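Local coordinates for protein A49R (Vaccinia virus, PDB 4D5T) that inhibits host NF-kappa-B activation by binding BTRC and so reducing ubiquitination of NFKBIA, which keeps p65/RELA in the cytoplasm, at residues A[37-42]-A[100-105]; A[85-90]-A[120-125]. All coordinates share one frame; numbering follows the deposited sequence.

Contact 1 of 2, residues A[37-42]-A[100-105]; sequences VNFIMC and DAIITL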
ATOM      1  N   VAL A  37      -3.328  -0.750  -7.933  1.00 22.94           N
ATOM      2  CA  VAL A  37      -2.716   0.156  -8.923  1.00 23.74           C
ATOM      3  C   VAL A  37      -3.282   1.584  -8.736  1.00 24.72           C
ATOM      4  O   VAL A  37      -2.542   2.579  -8.665  1.00 25.66           O
ATOM      5  CB  VAL A  37      -2.909  -0.315 -10.375  1.00 24.98           C
ATOM      6  CG1 VAL A  37      -2.404   0.763 -11.373  1.00 26.86           C
ATOM      7  CG2 VAL A  37      -2.142  -1.604 -10.604  1.00 24.82           C
ATOM      8  N   ASN A  38      -4.586   1.661  -8.671  1.00 25.91           N
ATOM      9  CA  ASN A  38      -5.230   2.969  -8.501  1.00 27.80           C
ATOM     10  C   ASN A  38      -4.794   3.680  -7.201  1.00 25.97           C
ATOM     11  O   ASN A  38      -4.608   4.880  -7.200  1.00 26.57           O
ATOM     12  CB  ASN A  38      -6.737   2.839  -8.641  1.00 28.20           C
ATOM     13  CG  ASN A  38      -7.181   2.643 -10.110  1.00 31.39           C
ATOM     14  OD1 ASN A  38      -6.537   3.104 -11.013  1.00 31.07           O
ATOM     15  ND2 ASN A  38      -8.357   2.101 -10.309  1.00 33.20           N
ATOM     16  N   PHE A  39      -4.670   2.953  -6.099  1.00 23.65           N
ATOM     17  CA  PHE A  39      -4.148   3.544  -4.863  1.00 24.12           C
ATOM     18  C   PHE A  39      -2.716   4.134  -5.097  1.00 24.41           C
ATOM     19  O   PHE A  39      -2.410   5.263  -4.668  1.00 25.87           O
ATOM     20  CB  PHE A  39      -4.095   2.483  -3.740  1.00 22.89           C
ATOM     21  CG  PHE A  39      -3.429   2.977  -2.483  1.00 24.61           C
ATOM     22  CD1 PHE A  39      -4.104   3.850  -1.621  1.00 24.81           C
ATOM     23  CD2 PHE A  39      -2.105   2.644  -2.208  1.00 22.60           C
ATOM     24  CE1 PHE A  39      -3.472   4.305  -0.447  1.00 25.18           C
ATOM     25  CE2 PHE A  39      -1.466   3.138  -1.094  1.00 24.81           C
ATOM     26  CZ  PHE A  39      -2.129   3.979  -0.204  1.00 23.84           C
ATOM     27  N   ILE A  40      -1.846   3.346  -5.726  1.00 22.94           N
ATOM     28  CA  ILE A  40      -0.492   3.768  -6.039  1.00 24.70           C
ATOM     29  C   ILE A  40      -0.478   5.066  -6.887  1.00 28.33           C
ATOM     30  O   ILE A  40       0.406   5.920  -6.678  1.00 25.55           O
ATOM     31  CB  ILE A  40       0.263   2.618  -6.716  1.00 25.15           C
ATOM     32  CG1 ILE A  40       0.583   1.554  -5.636  1.00 25.68           C
ATOM     33  CG2 ILE A  40       1.498   3.081  -7.437  1.00 29.45           C
ATOM     34  CD1 ILE A  40       0.993   0.230  -6.248  1.00 25.90           C
ATOM     35  N   MET A  41      -1.450   5.181  -7.778  1.00 27.75           N
ATOM     36  CA  MET A  41      -1.584   6.349  -8.682  1.00 31.13           C
ATOM     37  C   MET A  41      -2.498   7.481  -8.145  1.00 32.75           C
ATOM     38  O   MET A  41      -2.842   8.402  -8.876  1.00 32.74           O
ATOM     39  CB  MET A  41      -2.132   5.909 -10.033  1.00 31.29           C
ATOM     40  CG  MET A  41      -1.371   4.751 -10.728  1.00 31.36           C
ATOM     41  SD  MET A  41       0.370   5.176 -10.945  1.00 32.90           S
ATOM     42  CE  MET A  41       0.962   3.573 -11.499  1.00 36.86           C
ATOM     43  N   CYS A  42      -2.844   7.412  -6.865  0.64 33.54           N
ATOM     44  CA  CYS A  42      -3.620   8.425  -6.171  0.64 35.68           C
ATOM     45  C   CYS A  42      -5.004   8.561  -6.750  0.64 36.20           C
ATOM     46  O   CYS A  42      -5.482   9.676  -7.002  0.64 39.87           O
ATOM     47  CB  CYS A  42      -2.905   9.765  -6.208  0.64 39.54           C
ATOM     48  SG  CYS A  42      -1.573   9.931  -5.044  0.64 43.65           S
ATOM     49  N   ASP A 100       4.613  -2.214   2.654  1.00 24.28           N
ATOM     50  CA  ASP A 100       5.750  -1.285   2.419  1.00 24.85           C
ATOM     51  C   ASP A 100       6.009  -1.058   0.930  1.00 24.34           C
ATOM     52  O   ASP A 100       6.252   0.093   0.502  1.00 26.27           O
ATOM     53  CB  ASP A 100       7.011  -1.873   3.121  1.00 25.83           C
ATOM     54  CG  ASP A 100       8.273  -1.020   2.909  1.00 30.26           C
ATOM     55  OD1 ASP A 100       8.320   0.110   3.379  1.00 31.33           O
ATOM     56  OD2 ASP A 100       9.180  -1.471   2.226  1.00 32.50           O
ATOM     57  N   ALA A 101       5.971  -2.130   0.114  1.00 22.10           N
ATOM     58  CA  ALA A 101       6.168  -1.996  -1.288  1.00 23.18           C
ATOM     59  C   ALA A 101       5.124  -1.106  -1.927  1.00 22.68           C
ATOM     60  O   ALA A 101       5.480  -0.199  -2.708  1.00 21.48           O
ATOM     61  CB  ALA A 101       6.206  -3.364  -1.993  1.00 23.44           C
ATOM     62  N   ILE A 102       3.843  -1.328  -1.618  1.00 21.09           N
ATOM     63  CA  ILE A 102       2.786  -0.545  -2.181  1.00 22.25           C
ATOM     64  C   ILE A 102       2.920   0.946  -1.820  1.00 22.88           C
ATOM     65  O   ILE A 102       2.778   1.782  -2.688  1.00 23.99           O
ATOM     66  CB  ILE A 102       1.398  -1.092  -1.737  1.00 20.35           C
ATOM     67  CG1 ILE A 102       1.141  -2.462  -2.422  1.00 20.17           C
ATOM     68  CG2 ILE A 102       0.297  -0.176  -2.131  1.00 20.88           C
ATOM     69  CD1 ILE A 102       0.059  -3.296  -1.752  1.00 20.35           C
ATOM     70  N   ILE A 103       3.200   1.227  -0.552  1.00 22.58           N
ATOM     71  CA  ILE A 103       3.336   2.602  -0.098  1.00 24.38           C
ATOM     72  C   ILE A 103       4.554   3.254  -0.707  1.00 25.55           C
ATOM     73  O   ILE A 103       4.480   4.404  -1.159  1.00 25.00           O
ATOM     74  CB  ILE A 103       3.352   2.623   1.426  1.00 26.49           C
ATOM     75  CG1 ILE A 103       1.905   2.397   1.884  1.00 27.06           C
ATOM     76  CG2 ILE A 103       3.942   3.915   1.945  1.00 28.76           C
ATOM     77  CD1 ILE A 103       1.780   2.264   3.366  1.00 29.59           C
ATOM     78  N   THR A 104       5.647   2.508  -0.824  1.00 23.92           N
ATOM     79  CA  THR A 104       6.864   3.042  -1.490  1.00 24.35           C
ATOM     80  C   THR A 104       6.583   3.383  -2.960  1.00 24.06           C
ATOM     81  O   THR A 104       6.993   4.465  -3.457  1.00 25.18           O
ATOM     82  CB  THR A 104       8.023   2.036  -1.426  1.00 25.32           C
ATOM     83  OG1 THR A 104       8.394   1.843  -0.057  1.00 25.96           O
ATOM     84  CG2 THR A 104       9.247   2.590  -2.176  1.00 27.15           C
ATOM     85  N   LEU A 105       5.859   2.515  -3.652  1.00 22.03           N
ATOM     86  CA  LEU A 105       5.512   2.761  -5.041  1.00 22.99           C
ATOM     87  C   LEU A 105       4.642   4.033  -5.137  1.00 24.29           C
ATOM     88  O   LEU A 105       4.762   4.820  -6.093  1.00 26.75           O
ATOM     89  CB  LEU A 105       4.827   1.540  -5.706  1.00 22.41           C
ATOM     90  CG  LEU A 105       5.810   0.350  -5.848  1.00 23.68           C
ATOM     91  CD1 LEU A 105       5.078  -0.878  -6.329  1.00 24.37           C
ATOM     92  CD2 LEU A 105       6.975   0.573  -6.734  1.00 24.23           C
TER
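Ile40, in the last turn of helix 29-40, lies against the Ile102 to Leu105 turn of helix 95-109 and loses more surface here than any other residue of the two segments. Both of its branches are used. CG1 comes within 3.7 Å of the carbonyl oxygen Ile102 O and also touches the methyl Ile102 CG2, so this part of the side chain packs on backbone as well as on side chain. CG2, the branch anti to the backbone N of Ile40, lies 3.9 Å from Leu105 O. The terminal methyl, Ile40 CD1, meets Leu105 CB at 4.1 Å, and these two side chains run side by side, pointing the same way. Backbones come close as well: the CA atoms of Ile40 and Leu105 are 6.2 Å apart.

No hydrogen bond crosses between the segments; Ile40 packs on backbone carbonyls as well as on apolar side chains, in the interior of a Bcl-2 fold, the all-helical bundle to which A49 belongs.

Ile102 is the second mainstay. Its CG2 touches both Ile40 and Phe39, lying 3.7 Å from Phe39 CD2 and a little farther from Phe39 CE2, in an oblique approach to the ring. The aromatic side chain gets there because CG of Phe39 is anti to the backbone N (chi1 174°), and it crosses Ile102 at about a right angle.

Helix 49-61 covers Phe39 and Ile102 through Leu54, while Ile126 of helix 112-126 touches Ile40. Helix 29-40 ends in a Schellman motif, closed by Arg43 N to Asn38 O and Cys42 N to Phe39 O (3.1 Å), with Cys42 at C-prime, where its positive phi (63°) turns the chain. Lys106, the next residue of helix 95-109, makes a cation-pi interaction with the Phe39 ring.

Contact 2 of 2, residues A[85-90]-A[120-125]; sequences NKFMSF and EVLGSR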
ATOM      1  N   ASN A  85      13.583  -4.064  -6.235  1.00 33.93           N
ATOM      2  CA  ASN A  85      13.679  -4.590  -4.840  1.00 32.49           C
ATOM      3  C   ASN A  85      12.311  -4.718  -4.196  1.00 30.98           C
ATOM      4  O   ASN A  85      11.989  -5.743  -3.665  1.00 30.94           O
ATOM      5  CB  ASN A  85      14.580  -3.642  -4.011  1.00 38.21           C
ATOM      6  CG  ASN A  85      14.696  -4.035  -2.533  1.00 45.81           C
ATOM      7  OD1 ASN A  85      13.765  -3.936  -1.761  1.00 51.81           O
ATOM      8  ND2 ASN A  85      15.872  -4.427  -2.135  1.00 52.81           N
ATOM      9  N   LYS A  86      11.490  -3.671  -4.250  1.00 30.55           N
ATOM     10  CA  LYS A  86      10.204  -3.708  -3.524  1.00 27.83           C
ATOM     11  C   LYS A  86       9.198  -4.667  -4.212  1.00 27.54           C
ATOM     12  O   LYS A  86       8.464  -5.392  -3.545  1.00 26.05           O
ATOM     13  CB  LYS A  86       9.573  -2.351  -3.463  1.00 26.61           C
ATOM     14  CG  LYS A  86      10.309  -1.277  -2.644  1.00 30.90           C
ATOM     15  CD  LYS A  86      10.604  -1.644  -1.224  1.00 29.61           C
ATOM     16  CE  LYS A  86      11.131  -0.446  -0.468  1.00 32.98           C
ATOM     17  NZ  LYS A  86      11.438  -0.815   0.933  1.00 32.54           N
ATOM     18  N   PHE A  87       9.256  -4.718  -5.544  1.00 24.78           N
ATOM     19  CA  PHE A  87       8.336  -5.599  -6.317  1.00 25.20           C
ATOM     20  C   PHE A  87       8.385  -7.008  -5.941  1.00 24.09           C
ATOM     21  O   PHE A  87       7.325  -7.645  -5.856  1.00 22.92           O
ATOM     22  CB  PHE A  87       8.518  -5.505  -7.819  1.00 26.17           C
ATOM     23  CG  PHE A  87       7.211  -5.606  -8.548  1.00 26.90           C
ATOM     24  CD1 PHE A  87       6.710  -6.882  -8.734  1.00 26.35           C
ATOM     25  CD2 PHE A  87       6.461  -4.561  -8.870  1.00 26.06           C
ATOM     26  CE1 PHE A  87       5.517  -7.083  -9.357  1.00 26.75           C
ATOM     27  CE2 PHE A  87       5.226  -4.739  -9.470  1.00 25.22           C
ATOM     28  CZ  PHE A  87       4.754  -6.005  -9.698  1.00 27.36           C
ATOM     29  N   MET A  88       9.568  -7.514  -5.616  1.00 25.60           N
ATOM     30  CA  MET A  88       9.659  -8.906  -5.299  1.00 27.23           C
ATOM     31  C   MET A  88       8.800  -9.302  -4.067  1.00 23.79           C
ATOM     32  O   MET A  88       8.466 -10.454  -3.965  1.00 23.35           O
ATOM     33  CB  MET A  88      11.108  -9.366  -5.114  1.00 30.21           C
ATOM     34  CG  MET A  88      12.016  -9.179  -6.330  1.00 34.79           C
ATOM     35  SD  MET A  88      11.323  -9.633  -7.942  1.00 39.80           S
ATOM     36  CE  MET A  88      12.325  -8.788  -9.144  1.00 48.60           C
ATOM     37  N   SER A  89       8.463  -8.349  -3.175  0.72 23.75           N
ATOM     38  CA  SER A  89       7.632  -8.649  -1.983  0.72 23.98           C
ATOM     39  C   SER A  89       6.300  -9.229  -2.422  0.72 20.36           C
ATOM     40  O   SER A  89       5.717 -10.037  -1.731  0.72 20.03           O
ATOM     41  CB  SER A  89       7.397  -7.413  -1.062  0.72 24.75           C
ATOM     42  OG  SER A  89       8.627  -6.838  -0.588  0.72 27.60           O
ATOM     43  N   PHE A  90       5.822  -8.821  -3.582  1.00 21.33           N
ATOM     44  CA  PHE A  90       4.502  -9.303  -4.069  1.00 21.62           C
ATOM     45  C   PHE A  90       4.506 -10.784  -4.334  1.00 23.37           C
ATOM     46  O   PHE A  90       3.432 -11.444  -4.378  1.00 23.42           O
ATOM     47  CB  PHE A  90       4.051  -8.596  -5.330  1.00 21.79           C
ATOM     48  CG  PHE A  90       3.764  -7.165  -5.167  1.00 21.94           C
ATOM     49  CD1 PHE A  90       2.871  -6.723  -4.216  1.00 23.60           C
ATOM     50  CD2 PHE A  90       4.439  -6.238  -5.929  1.00 23.32           C
ATOM     51  CE1 PHE A  90       2.619  -5.394  -4.054  1.00 24.43           C
ATOM     52  CE2 PHE A  90       4.188  -4.898  -5.780  1.00 24.95           C
ATOM     53  CZ  PHE A  90       3.256  -4.459  -4.839  1.00 22.71           C
ATOM     54  N   GLU A 120       3.289   2.825 -16.369  1.00 30.87           N
ATOM     55  CA  GLU A 120       2.756   1.747 -17.221  1.00 30.63           C
ATOM     56  C   GLU A 120       3.308   0.386 -16.816  1.00 31.61           C
ATOM     57  O   GLU A 120       2.547  -0.596 -16.730  1.00 27.38           O
ATOM     58  CB  GLU A 120       3.098   1.973 -18.723  1.00 32.94           C
ATOM     59  N   VAL A 121       4.618   0.284 -16.603  1.00 30.93           N
ATOM     60  CA  VAL A 121       5.156  -1.007 -16.228  1.00 34.98           C
ATOM     61  C   VAL A 121       4.647  -1.482 -14.851  1.00 31.62           C
ATOM     62  O   VAL A 121       4.312  -2.654 -14.713  1.00 27.75           O
ATOM     63  CB  VAL A 121       6.703  -1.108 -16.364  1.00 38.78           C
ATOM     64  CG1 VAL A 121       7.433  -0.168 -15.429  1.00 43.28           C
ATOM     65  CG2 VAL A 121       7.149  -2.522 -16.104  1.00 38.86           C
ATOM     66  N   LEU A 122       4.513  -0.568 -13.902  1.00 28.90           N
ATOM     67  CA  LEU A 122       3.961  -0.934 -12.596  1.00 28.69           C
ATOM     68  C   LEU A 122       2.546  -1.435 -12.741  1.00 27.11           C
ATOM     69  O   LEU A 122       2.196  -2.453 -12.135  1.00 24.90           O
ATOM     70  CB  LEU A 122       4.016   0.226 -11.612  1.00 31.15           C
ATOM     71  CG  LEU A 122       5.420   0.712 -11.228  1.00 31.73           C
ATOM     72  CD1 LEU A 122       5.276   1.877 -10.279  1.00 32.15           C
ATOM     73  CD2 LEU A 122       6.199  -0.405 -10.560  1.00 34.18           C
ATOM     74  N   GLY A 123       1.736  -0.795 -13.579  1.00 27.50           N
ATOM     75  CA  GLY A 123       0.346  -1.242 -13.759  1.00 28.72           C
ATOM     76  C   GLY A 123       0.246  -2.585 -14.400  1.00 29.24           C
ATOM     77  O   GLY A 123      -0.493  -3.466 -13.931  1.00 33.48           O
ATOM     78  N   SER A 124       1.077  -2.784 -15.408  1.00 28.92           N
ATOM     79  CA  SER A 124       1.150  -4.090 -16.068  0.61 30.57           C
ATOM     80  C   SER A 124       1.595  -5.222 -15.151  1.00 28.89           C
ATOM     81  O   SER A 124       1.012  -6.290 -15.191  1.00 28.50           O
ATOM     82  CB  SER A 124       2.100  -4.084 -17.235  0.61 31.78           C
ATOM     83  OG  SER A 124       1.926  -5.227 -18.061  0.61 35.32           O
ATOM     84  N   ARG A 125       2.619  -4.982 -14.342  1.00 27.45           N
ATOM     85  CA  ARG A 125       3.144  -6.094 -13.493  1.00 26.50           C
ATOM     86  C   ARG A 125       2.275  -6.365 -12.278  1.00 25.03           C
ATOM     87  O   ARG A 125       2.152  -7.519 -11.808  1.00 24.37           O
ATOM     88  CB  ARG A 125       4.555  -5.724 -13.066  1.00 27.33           C
ATOM     89  CG  ARG A 125       5.567  -5.639 -14.218  1.00 29.06           C
ATOM     90  CD  ARG A 125       5.849  -6.999 -14.836  1.00 30.64           C
ATOM     91  NE  ARG A 125       4.998  -7.247 -15.966  1.00 32.64           N
ATOM     92  CZ  ARG A 125       4.219  -8.284 -16.149  1.00 35.54           C
ATOM     93  NH1 ARG A 125       4.130  -9.249 -15.243  1.00 42.93           N
ATOM     94  NH2 ARG A 125       3.488  -8.323 -17.257  1.00 39.29           N
TER
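This is a small helix-to-helix contact in which one aromatic side chain near the end of helix 76-87 packs on the last turns of helix 112-126, its centre about 12 Å from that of the chain. Phe87 carries it, and no hydrogen bond crosses between the segments. The backbones stand well apart, with 8.9 Å between the CA atoms of Phe87 and Arg125, and the ring spans the gap. Its far end does the touching: CZ of Phe87 lies 3.4 Å from Arg125 CB and 3.6 Å from the carbonyl carbon Arg125 C, so the ring abuts the root of the arginine and its backbone. A chi1 of -143°, well off the usual staggered values, carries the ring to this position. On the helix 112-126 side, Leu122 adds a lighter touch one turn earlier, CD2 to Phe87 CD2 at 4.5 Å. Both partners approach the ring obliquely.

The guanidinium end of Arg125 takes a different course. Its chain bends at chi2 and chi3, leading the group away from helix 76-87, and NH1 forms a salt bridge with Asp128, just past the end of helix 112-126. Phe87 thus meets CB and the backbone of Arg125, not its charged end.

Phe90 covers one face of the same ring from within its own segment. Its CD2 sits 3.5 Å above the plane of Phe87, over the ring centre, while Phe87 CG lies in the plane of the Phe90 ring at its edge. Phe90 in turn touches Ile102 of helix 95-109. The contact joins the C-terminal parts of helices 76-87 and 112-126 within the all-helical Bcl-2 fold of A49.

Contacts 1 and 2 have centres about 10 Å apart and meet directly where segment 85-90 lies against segment 100-105. They meet at several points, among them a salt bridge toward solvent, Lys86 NZ to Asp100 OD2 at 2.7 Å; in the interior, Ile102 CG1 packs on Phe90 CE1 at 3.7 Å, so the residue that meets Phe39 and Ile40 in contact 1 also touches the ring that covers a face of Phe87 in contact 2. Helices 76-87, 95-109 and 112-126 are consecutive in the chain, and Leu122 of contact 2 also touches Leu105 of contact 1. The two contacts thus form one continuous piece of helical packing within the Bcl-2 fold.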